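CDP-4-keto-6-deoxy-D-glucose-3-dehydrase (Yersinia pseudotuberculosis, PDB 3BB8) probably removes the 3-hydroxyl of CDP-4-keto-6-deoxy-D-glucose, using a bound pyridoxal phosphate cofactor, in a step of lipopolysaccharide sugar synthesis. Local coordinates at residues A[77-82]-A[230-235]; A[241-246]-A[281-286]; A[245-250]-A[288-293]. The protein carries 1 engineered substitution. One frame throughout, in Å; residues are numbered along the deposited sequence.

Contact 1 of 3, residues A[77-82]-A[230-235]; sequences VPYVLT and VFTQSA
Tyr-79 and Thr-232 form a hydrogen-bonded pair between two antiparallel strands, and Leu-81 and Val-230 form the next. Four backbone bonds join these pairs. The bond from Leu-81 N to Val-230 O is 2.6 Å and almost straight, at 175° at the hydrogen. The bond from Tyr-79 N to Thr-232 O is longer, at 3.3 Å. Between the two pairs, Val-80 faces Phe-231 in a non-hydrogen-bonded pair. Here Phe-231 CA sends a CA-H...O contact of 3.0 Å to Tyr-79 O.

The apolar contacts fall on both faces of the sheet. On the face of Val-80, its CG2 lies 3.7 Å from Phe-231 CB, and the two side chains run side by side. Val-77 CG2 touches the same CB. Phe-231 CG sits between the backbone N and the carbonyl carbon (chi1 49°), and the ring leads away from 77-82. Helix 62-75 covers this face. On the other face, Tyr-79 CB meets Thr-232 CG2 at 3.9 Å. The Tyr-79 ring reaches past the strand end, where its CZ is 3.8 Å from Ala-235 CB.

Polar side chains shape the exit of 230-235. Thr-232 OG1 accepts from Ser-234 N at 3.1 Å, an ST turn, and also hydrogen-bonds Asp-210 O. Ser-234 then N-caps helix 235-245. This antiparallel pairing belongs to the large mixed sheet of the aspartate aminotransferase fold.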
loop_
_atom_site.group_PDB
_atom_site.type_symbol
_atom_site.label_atom_id
_atom_site.label_comp_id
_atom_site.label_asym_id
_atom_site.label_seq_id
_atom_site.Cartn_x
_atom_site.Cartn_y
_atom_site.Cartn_z
ATOM N N VAL A 77 -0.444 16.665 17.216
ATOM C CA VAL A 77 -0.294 17.272 15.894
ATOM C C VAL A 77 -1.646 17.408 15.214
ATOM O O VAL A 77 -2.571 16.648 15.496
ATOM C CB VAL A 77 0.637 16.452 14.974
ATOM C CG1 VAL A 77 2.022 16.398 15.575
ATOM C CG2 VAL A 77 0.066 15.048 14.753
ATOM N N PRO A 78 -1.777 18.384 14.307
ATOM C CA PRO A 78 -3.026 18.629 13.582
ATOM C C PRO A 78 -3.311 17.704 12.398
ATOM O O PRO A 78 -4.457 17.318 12.175
ATOM C CB PRO A 78 -2.879 20.081 13.147
ATOM C CG PRO A 78 -1.412 20.176 12.840
ATOM C CD PRO A 78 -0.776 19.425 14.002
ATOM N N TYR A 79 -2.273 17.337 11.652
ATOM C CA TYR A 79 -2.454 16.494 10.477
ATOM C C TYR A 79 -1.912 15.073 10.566
ATOM O O TYR A 79 -0.722 14.847 10.793
ATOM C CB TYR A 79 -1.851 17.201 9.274
ATOM C CG TYR A 79 -2.316 18.629 9.174
ATOM C CD1 TYR A 79 -3.670 18.926 9.008
ATOM C CD2 TYR A 79 -1.414 19.688 9.284
ATOM C CE1 TYR A 79 -4.121 20.245 8.956
ATOM C CE2 TYR A 79 -1.853 21.015 9.233
ATOM C CZ TYR A 79 -3.209 21.285 9.070
ATOM O OH TYR A 79 -3.655 22.588 9.027
ATOM N N VAL A 80 -2.812 14.116 10.373
ATOM C CA VAL A 80 -2.476 12.703 10.411
ATOM C C VAL A 80 -3.145 12.014 9.226
ATOM O O VAL A 80 -4.353 12.098 9.054
ATOM C CB VAL A 80 -2.972 12.046 11.721
ATOM C CG1 VAL A 80 -2.836 10.524 11.634
ATOM C CG2 VAL A 80 -2.178 12.590 12.912
ATOM N N LEU A 81 -2.343 11.338 8.410
ATOM C CA LEU A 81 -2.852 10.626 7.244
ATOM C C LEU A 81 -2.539 9.137 7.365
ATOM O O LEU A 81 -1.385 8.764 7.588
ATOM C CB LEU A 81 -2.189 11.164 5.975
ATOM C CG LEU A 81 -2.516 12.581 5.516
ATOM C CD1 LEU A 81 -1.598 12.962 4.360
ATOM C CD2 LEU A 81 -3.982 12.651 5.092
ATOM N N THR A 82 -3.551 8.286 7.215
ATOM C CA THR A 82 -3.296 6.865 7.288
ATOM C C THR A 82 -2.819 6.345 5.941
ATOM O O THR A 82 -3.109 6.932 4.893
ATOM C CB THR A 82 -4.539 6.065 7.717
ATOM O OG1 THR A 82 -5.629 6.337 6.824
ATOM C CG2 THR A 82 -4.925 6.421 9.152
ATOM N N VAL A 230 1.232 8.914 8.288
ATOM C CA VAL A 230 2.151 10.021 8.107
ATOM C C VAL A 230 1.464 11.162 8.863
ATOM O O VAL A 230 0.244 11.327 8.768
ATOM C CB VAL A 230 2.313 10.410 6.616
ATOM C CG1 VAL A 230 3.221 11.625 6.484
ATOM C CG2 VAL A 230 2.917 9.255 5.843
ATOM N N PHE A 231 2.231 11.911 9.648
ATOM C CA PHE A 231 1.684 13.022 10.400
ATOM C C PHE A 231 2.628 14.204 10.339
ATOM O O PHE A 231 3.841 14.035 10.199
ATOM C CB PHE A 231 1.371 12.611 11.848
ATOM C CG PHE A 231 2.492 11.895 12.555
ATOM C CD1 PHE A 231 3.510 12.606 13.179
ATOM C CD2 PHE A 231 2.486 10.503 12.654
ATOM C CE1 PHE A 231 4.513 11.944 13.907
ATOM C CE2 PHE A 231 3.478 9.825 13.376
ATOM C CZ PHE A 231 4.493 10.548 14.006
ATOM N N THR A 232 2.064 15.405 10.415
ATOM C CA THR A 232 2.858 16.617 10.304
ATOM C C THR A 232 2.123 17.780 10.947
ATOM O O THR A 232 0.979 17.647 11.371
ATOM C CB THR A 232 3.128 16.955 8.807
ATOM O OG1 THR A 232 3.977 18.105 8.706
ATOM C CG2 THR A 232 1.825 17.249 8.082
ATOM N N GLN A 233 2.789 18.923 11.027
ATOM C CA GLN A 233 2.172 20.098 11.613
ATOM C C GLN A 233 1.931 21.107 10.506
ATOM O O GLN A 233 1.267 22.125 10.704
ATOM C CB GLN A 233 3.089 20.673 12.687
ATOM C CG GLN A 233 3.598 19.596 13.636
ATOM C CD GLN A 233 4.125 20.157 14.931
ATOM O OE1 GLN A 233 3.359 20.672 15.752
ATOM N NE2 GLN A 233 5.439 20.070 15.124
ATOM N N SER A 234 2.466 20.795 9.330
ATOM C CA SER A 234 2.340 21.650 8.165
ATOM C C SER A 234 1.174 21.283 7.254
ATOM O O SER A 234 1.069 20.152 6.784
ATOM C CB SER A 234 3.628 21.601 7.359
ATOM O OG SER A 234 3.407 22.078 6.047
ATOM N N ALA A 235 0.306 22.257 7.000
ATOM C CA ALA A 235 -0.844 22.057 6.128
ATOM C C ALA A 235 -0.350 21.828 4.710
ATOM O O ALA A 235 -0.923 21.045 3.961
ATOM C CB ALA A 235 -1.752 23.275 6.171
#

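Contact 2 of 3, residues A[241-246]-A[281-286]; sequences IESFRD and TYSHLG
Phe-244 and His-284 stack their rings in an offset arrangement, with centroids 4.6 Å apart and planes at 29°. The side chains themselves cross at about a right angle. His-284 CB lies over one face of the phenyl ring, offset toward the rim, and makes a CH-pi contact 3.9 Å from the centroid. In return, Phe-244 CE2 lies over the imidazole face, also toward its rim. With His-284 CG anti to the carbonyl carbon (chi1 -63°), the imidazole is set against the phenyl ring.

The edges of both rings meet oxygens. Leu-285 O lies in the plane of the phenyl ring, 3.2 Å from Phe-244 CD1. Ser-243 OG lies in the imidazole plane, 2.9 Å from His-284 CD2.

This joins the last turn of helix 235-245 to an irregular loop that leads toward helix 293-323. Leu-285 is the centre of an inverse gamma turn in that loop. The turn leads into Gly-286, whose CA is 3.6 Å from Phe-244 O. Leu-92 and Thr-95 of helix 86-96 also touch Phe-244. The loop lies at the dimer interface, where Gly-286 O accepts a hydrogen bond from Asn-125 of the second subunit.

Ser-243 OG hydrogen-bonds Arg-249 O, while Ser-283 OG, at 3.4 Å from Ser-243 OG, is at most a weak partner. Beside this contact, Arg-245 NE donates to Asp-246 OD1 in a salt bridge, at 2.9 Å and nearly straight, while Arg-245 NH1 hydrogen-bonds Thr-82 O.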
loop_
_atom_site.group_PDB
_atom_site.type_symbol
_atom_site.label_atom_id
_atom_site.label_comp_id
_atom_site.label_asym_id
_atom_site.label_seq_id
_atom_site.Cartn_x
_atom_site.Cartn_y
_atom_site.Cartn_z
ATOM N N ILE A 241 1.330 15.237 0.691
ATOM C CA ILE A 241 1.276 13.819 1.074
ATOM C C ILE A 241 0.010 13.151 0.572
ATOM O O ILE A 241 0.065 12.128 -0.118
ATOM C CB ILE A 241 1.268 13.622 2.624
ATOM C CG1 ILE A 241 2.357 14.461 3.281
ATOM C CG2 ILE A 241 1.463 12.135 2.977
ATOM C CD1 ILE A 241 3.735 14.047 2.940
ATOM N N GLU A 242 -1.129 13.725 0.959
ATOM C CA GLU A 242 -2.447 13.210 0.588
ATOM C C GLU A 242 -2.589 13.018 -0.922
ATOM O O GLU A 242 -3.175 12.034 -1.382
ATOM C CB GLU A 242 -3.531 14.160 1.103
ATOM C CG GLU A 242 -4.959 13.640 0.946
ATOM C CD GLU A 242 -5.960 14.446 1.766
ATOM O OE1 GLU A 242 -5.971 15.689 1.632
ATOM O OE2 GLU A 242 -6.734 13.839 2.542
ATOM N N SER A 243 -2.050 13.964 -1.686
ATOM C CA SER A 243 -2.099 13.901 -3.140
ATOM C C SER A 243 -1.323 12.676 -3.633
ATOM O O SER A 243 -1.806 11.916 -4.479
ATOM C CB SER A 243 -1.500 15.172 -3.736
ATOM O OG SER A 243 -1.446 15.098 -5.150
ATOM N N PHE A 244 -0.119 12.489 -3.105
ATOM C CA PHE A 244 0.708 11.349 -3.485
ATOM C C PHE A 244 0.024 10.032 -3.095
ATOM O O PHE A 244 0.077 9.043 -3.829
ATOM C CB PHE A 244 2.064 11.446 -2.810
ATOM C CG PHE A 244 3.057 12.289 -3.555
ATOM C CD1 PHE A 244 3.555 11.874 -4.787
ATOM C CD2 PHE A 244 3.530 13.481 -3.006
ATOM C CE1 PHE A 244 4.516 12.630 -5.468
ATOM C CE2 PHE A 244 4.494 14.245 -3.679
ATOM C CZ PHE A 244 4.987 13.816 -4.911
ATOM N N ARG A 245 -0.634 10.033 -1.943
ATOM C CA ARG A 245 -1.317 8.839 -1.489
ATOM C C ARG A 245 -2.535 8.568 -2.359
ATOM O O ARG A 245 -2.844 7.424 -2.671
ATOM C CB ARG A 245 -1.764 8.974 -0.025
ATOM C CG ARG A 245 -2.393 7.689 0.512
ATOM C CD ARG A 245 -3.159 7.904 1.817
ATOM N NE ARG A 245 -4.331 8.757 1.650
ATOM C CZ ARG A 245 -5.028 9.280 2.662
ATOM N NH1 ARG A 245 -4.680 9.038 3.927
ATOM N NH2 ARG A 245 -6.070 10.059 2.409
ATOM N N ASP A 246 -3.218 9.632 -2.757
ATOM C CA ASP A 246 -4.418 9.493 -3.559
ATOM C C ASP A 246 -4.282 9.684 -5.079
ATOM O O ASP A 246 -4.890 10.579 -5.660
ATOM C CB ASP A 246 -5.501 10.427 -3.001
ATOM C CG ASP A 246 -5.750 10.223 -1.504
ATOM O OD1 ASP A 246 -5.421 9.143 -0.961
ATOM O OD2 ASP A 246 -6.294 11.146 -0.862
ATOM N N THR A 281 -7.659 15.341 -12.333
ATOM C CA THR A 281 -6.592 16.297 -12.620
ATOM C C THR A 281 -5.456 15.890 -11.670
ATOM O O THR A 281 -5.618 15.879 -10.449
ATOM C CB THR A 281 -7.041 17.732 -12.332
ATOM O OG1 THR A 281 -8.179 18.027 -13.147
ATOM C CG2 THR A 281 -5.919 18.727 -12.651
ATOM N N TYR A 282 -4.306 15.554 -12.239
ATOM C CA TYR A 282 -3.187 15.069 -11.442
ATOM C C TYR A 282 -1.984 16.003 -11.314
ATOM O O TYR A 282 -1.301 16.302 -12.289
ATOM C CB TYR A 282 -2.777 13.714 -12.017
ATOM C CG TYR A 282 -3.952 12.761 -12.058
ATOM C CD1 TYR A 282 -4.348 12.071 -10.915
ATOM C CD2 TYR A 282 -4.706 12.593 -13.229
ATOM C CE1 TYR A 282 -5.467 11.232 -10.928
ATOM C CE2 TYR A 282 -5.820 11.759 -13.253
ATOM C CZ TYR A 282 -6.196 11.078 -12.097
ATOM O OH TYR A 282 -7.286 10.240 -12.112
ATOM N N SER A 283 -1.727 16.430 -10.086
ATOM C CA SER A 283 -0.632 17.344 -9.772
ATOM C C SER A 283 0.656 16.677 -9.307
ATOM O O SER A 283 1.671 17.353 -9.150
ATOM C CB SER A 283 -1.079 18.302 -8.681
ATOM O OG SER A 283 -1.485 17.572 -7.531
ATOM N N HIS A 284 0.625 15.369 -9.062
ATOM C CA HIS A 284 1.835 14.672 -8.611
ATOM C C HIS A 284 1.965 13.256 -9.162
ATOM O O HIS A 284 0.976 12.641 -9.575
ATOM C CB HIS A 284 1.875 14.593 -7.080
ATOM C CG HIS A 284 1.950 15.925 -6.395
ATOM N ND1 HIS A 284 3.079 16.713 -6.421
ATOM C CD2 HIS A 284 1.052 16.581 -5.621
ATOM C CE1 HIS A 284 2.877 17.793 -5.687
ATOM N NE2 HIS A 284 1.656 17.738 -5.193
ATOM N N LEU A 285 3.201 12.760 -9.172
ATOM C CA LEU A 285 3.520 11.403 -9.612
ATOM C C LEU A 285 3.099 10.558 -8.404
ATOM O O LEU A 285 3.910 10.250 -7.520
ATOM C CB LEU A 285 5.028 11.292 -9.848
ATOM C CG LEU A 285 5.593 10.008 -10.445
ATOM C CD1 LEU A 285 4.982 9.769 -11.816
ATOM C CD2 LEU A 285 7.115 10.130 -10.546
ATOM N N GLY A 286 1.824 10.193 -8.366
ATOM C CA GLY A 286 1.309 9.463 -7.227
ATOM C C GLY A 286 1.206 7.954 -7.254
ATOM O O GLY A 286 1.598 7.278 -8.210
#

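Contact 3 of 3, residues A[245-250]-A[288-293]; sequences RDWGRD and NLKITD. With PLP (pyridoxal-5'-phosphate), chain E.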
loop_
_atom_site.group_PDB
_atom_site.type_symbol
_atom_site.label_atom_id
_atom_site.label_comp_id
_atom_site.label_asym_id
_atom_site.label_seq_id
_atom_site.Cartn_x
_atom_site.Cartn_y
_atom_site.Cartn_z
ATOM N N ARG A 245 -0.634 10.033 -1.943
ATOM C CA ARG A 245 -1.317 8.839 -1.489
ATOM C C ARG A 245 -2.535 8.568 -2.359
ATOM O O ARG A 245 -2.844 7.424 -2.671
ATOM C CB ARG A 245 -1.764 8.974 -0.025
ATOM C CG ARG A 245 -2.393 7.689 0.512
ATOM C CD ARG A 245 -3.159 7.904 1.817
ATOM N NE ARG A 245 -4.331 8.757 1.650
ATOM C CZ ARG A 245 -5.028 9.280 2.662
ATOM N NH1 ARG A 245 -4.680 9.038 3.927
ATOM N NH2 ARG A 245 -6.070 10.059 2.409
ATOM N N ASP A 246 -3.218 9.632 -2.757
ATOM C CA ASP A 246 -4.418 9.493 -3.559
ATOM C C ASP A 246 -4.282 9.684 -5.079
ATOM O O ASP A 246 -4.890 10.579 -5.660
ATOM C CB ASP A 246 -5.501 10.427 -3.001
ATOM C CG ASP A 246 -5.750 10.223 -1.504
ATOM O OD1 ASP A 246 -5.421 9.143 -0.961
ATOM O OD2 ASP A 246 -6.294 11.146 -0.862
ATOM N N TRP A 247 -3.499 8.813 -5.713
ATOM C CA TRP A 247 -3.280 8.802 -7.160
ATOM C C TRP A 247 -2.570 10.027 -7.702
ATOM O O TRP A 247 -2.488 10.228 -8.920
ATOM C CB TRP A 247 -4.614 8.613 -7.903
ATOM C CG TRP A 247 -5.402 7.372 -7.524
ATOM C CD1 TRP A 247 -5.132 6.077 -7.889
ATOM C CD2 TRP A 247 -6.582 7.317 -6.700
ATOM N NE1 TRP A 247 -6.074 5.224 -7.342
ATOM C CE2 TRP A 247 -6.971 5.958 -6.610
ATOM C CE3 TRP A 247 -7.347 8.284 -6.034
ATOM C CZ2 TRP A 247 -8.095 5.542 -5.876
ATOM C CZ3 TRP A 247 -8.478 7.869 -5.299
ATOM C CH2 TRP A 247 -8.835 6.507 -5.229
ATOM N N GLY A 248 -2.031 10.837 -6.801
ATOM C CA GLY A 248 -1.352 12.046 -7.223
ATOM C C GLY A 248 -2.335 13.095 -7.720
ATOM O O GLY A 248 -1.948 14.028 -8.426
ATOM N N ARG A 249 -3.601 12.940 -7.350
ATOM C CA ARG A 249 -4.651 13.837 -7.819
ATOM C C ARG A 249 -4.628 15.158 -7.057
ATOM O O ARG A 249 -4.392 15.185 -5.850
ATOM C CB ARG A 249 -6.023 13.175 -7.681
ATOM C CG ARG A 249 -6.652 13.329 -6.306
ATOM C CD ARG A 249 -8.064 12.768 -6.278
ATOM N NE ARG A 249 -8.529 12.523 -4.916
ATOM C CZ ARG A 249 -9.615 11.820 -4.612
ATOM N NH1 ARG A 249 -10.352 11.285 -5.575
ATOM N NH2 ARG A 249 -9.962 11.648 -3.344
ATOM N N ASP A 250 -4.874 16.252 -7.772
ATOM C CA ASP A 250 -4.752 17.586 -7.197
ATOM C C ASP A 250 -5.721 17.777 -6.034
ATOM O O ASP A 250 -6.640 16.981 -5.843
ATOM C CB ASP A 250 -4.996 18.654 -8.265
ATOM C CG ASP A 250 -4.333 19.976 -7.930
ATOM O OD1 ASP A 250 -4.510 20.459 -6.792
ATOM O OD2 ASP A 250 -3.633 20.530 -8.804
ATOM N N ASN A 288 -1.336 4.782 -4.869
ATOM C CA ASN A 288 -2.634 4.557 -4.251
ATOM C C ASN A 288 -2.263 3.728 -3.039
ATOM O O ASN A 288 -2.347 2.493 -3.041
ATOM C CB ASN A 288 -3.600 3.770 -5.116
ATOM C CG ASN A 288 -4.941 3.550 -4.417
ATOM O OD1 ASN A 288 -5.844 2.916 -4.963
ATOM N ND2 ASN A 288 -5.070 4.070 -3.197
ATOM N N LEU A 289 -1.831 4.427 -2.005
ATOM C CA LEU A 289 -1.586 3.829 -0.707
ATOM C C LEU A 289 -2.560 4.137 0.428
ATOM O O LEU A 289 -2.170 4.690 1.459
ATOM C CB LEU A 289 -0.175 4.304 -0.353
ATOM C CG LEU A 289 0.894 3.952 -1.402
ATOM C CD1 LEU A 289 2.143 4.800 -1.186
ATOM C CD2 LEU A 289 1.225 2.472 -1.322
ATOM N N LYS A 290 -3.829 3.785 0.235
ATOM C CA LYS A 290 -4.842 4.001 1.276
ATOM C C LYS A 290 -5.274 2.668 1.886
ATOM O O LYS A 290 -5.019 1.599 1.318
ATOM C CB LYS A 290 -6.084 4.710 0.718
ATOM C CG LYS A 290 -5.808 6.051 0.067
ATOM C CD LYS A 290 -7.098 6.798 -0.273
ATOM C CE LYS A 290 -7.287 6.967 -1.782
ATOM N NZ LYS A 290 -7.475 5.677 -2.518
ATOM N N ILE A 291 -5.926 2.734 3.043
ATOM C CA ILE A 291 -6.394 1.522 3.698
ATOM C C ILE A 291 -7.911 1.494 3.771
ATOM O O ILE A 291 -8.590 2.362 3.208
ATOM C CB ILE A 291 -5.796 1.343 5.130
ATOM C CG1 ILE A 291 -6.504 2.246 6.151
ATOM C CG2 ILE A 291 -4.304 1.627 5.094
ATOM C CD1 ILE A 291 -6.193 3.702 6.026
ATOM N N THR A 292 -8.437 0.477 4.442
ATOM C CA THR A 292 -9.877 0.307 4.582
ATOM C C THR A 292 -10.344 0.802 5.947
ATOM O O THR A 292 -9.533 0.990 6.857
ATOM C CB THR A 292 -10.266 -1.177 4.451
ATOM O OG1 THR A 292 -9.761 -1.900 5.580
ATOM C CG2 THR A 292 -9.693 -1.766 3.172
ATOM N N ASP A 293 -11.650 1.005 6.103
ATOM C CA ASP A 293 -12.151 1.474 7.387
ATOM C C ASP A 293 -12.055 0.307 8.373
ATOM O O ASP A 293 -11.987 0.522 9.583
ATOM C CB ASP A 293 -13.594 1.990 7.256
ATOM C CG ASP A 293 -13.844 3.260 8.083
ATOM O OD1 ASP A 293 -12.975 4.158 8.093
ATOM O OD2 ASP A 293 -14.919 3.370 8.713
HETATM N N1 PLP E . -5.231 1.267 -13.816
HETATM C C2 PLP E . -6.518 1.478 -14.271
HETATM C C2A PLP E . -6.744 1.499 -15.785
HETATM C C3 PLP E . -7.575 1.661 -13.327
HETATM O O3 PLP E . -8.851 1.876 -13.719
HETATM C C4 PLP E . -7.290 1.621 -11.892
HETATM C C4A PLP E . -8.479 1.794 -10.910
HETATM C C5 PLP E . -5.939 1.412 -11.487
HETATM C C6 PLP E . -4.921 1.235 -12.500
HETATM C C5A PLP E . -5.418 1.341 -10.081
HETATM O O4P PLP E . -6.297 0.852 -9.171
HETATM P P PLP E . -6.554 1.457 -7.713
HETATM O O1P PLP E . -7.161 0.356 -6.902
HETATM O O2P PLP E . -7.599 2.699 -7.957
HETATM O O3P PLP E . -5.226 1.974 -7.110
#
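Lys-290 runs across Arg-245, Asp-246 and Trp-247 in turn. From CB, the chain sets CG anti to the carbonyl carbon (chi1 -58°), 3.5 Å from Arg-245 NE. CD and CE then pass Asp-246, and each is 3.0 Å from Asp-246 OD1. A bend at chi3 places CE, and a bend at chi4 (65°) places NZ over one face of the Trp-247 indole. There NZ lies 3.7 Å from the centroid of the six-membered ring, in a cation-pi contact. It is 33° off the ring normal, with CH2 the nearest ring atom. CE adds an off-centre CH-pi contact. Asp-246 OD1 stands 4.3 Å from Lys-290 NZ, beyond a salt bridge. Glu-226 of the second subunit makes a long, weak ion pair with the same NZ.

The backbones meet at Asp-246 and Asn-288, in a single bridge. Leu-289 N donates to Arg-245 O at 3.2 Å. A type I' turn from Asp-246 to Arg-249 carries the indole.

Trp-247 NE1 donates to O2P of the cofactor phosphate at 3.0 Å, and more weakly to O3P. Ser-87, Ser-215, Asp-191, Asp-194 and Gly-86 of the second subunit also hydrogen-bond this cofactor. Phe-120 and Tyr-217 of that subunit meet the indole. The site is therefore built across the dimer, as in aminotransferases of this fold. The lysine charge over the indole face could polarise the ring and strengthen the N-H as a donor to the phosphate.

From the N terminus, 77-82 comes first, and its partner follows about 150 residues later. Contact 1 closes that long loop when strand 228-232 pairs with strand 79-83. Helix 235-245 follows at once, and contacts 2 and 3 both start near its C-terminal end, sharing Arg-245 and Asp-246. Their loops overlap and cross: 281-286 returns before 288-293, just ahead of helix 293-323. Contact 1 is in series with both. Arg-245 NH1 reaches back to Thr-82 O, and Ile-241 packs on Leu-81. His-284 N bonds Gly-248 O, joining contacts 2 and 3. Together they tie the sheet edge to the dimer interface and the cofactor site.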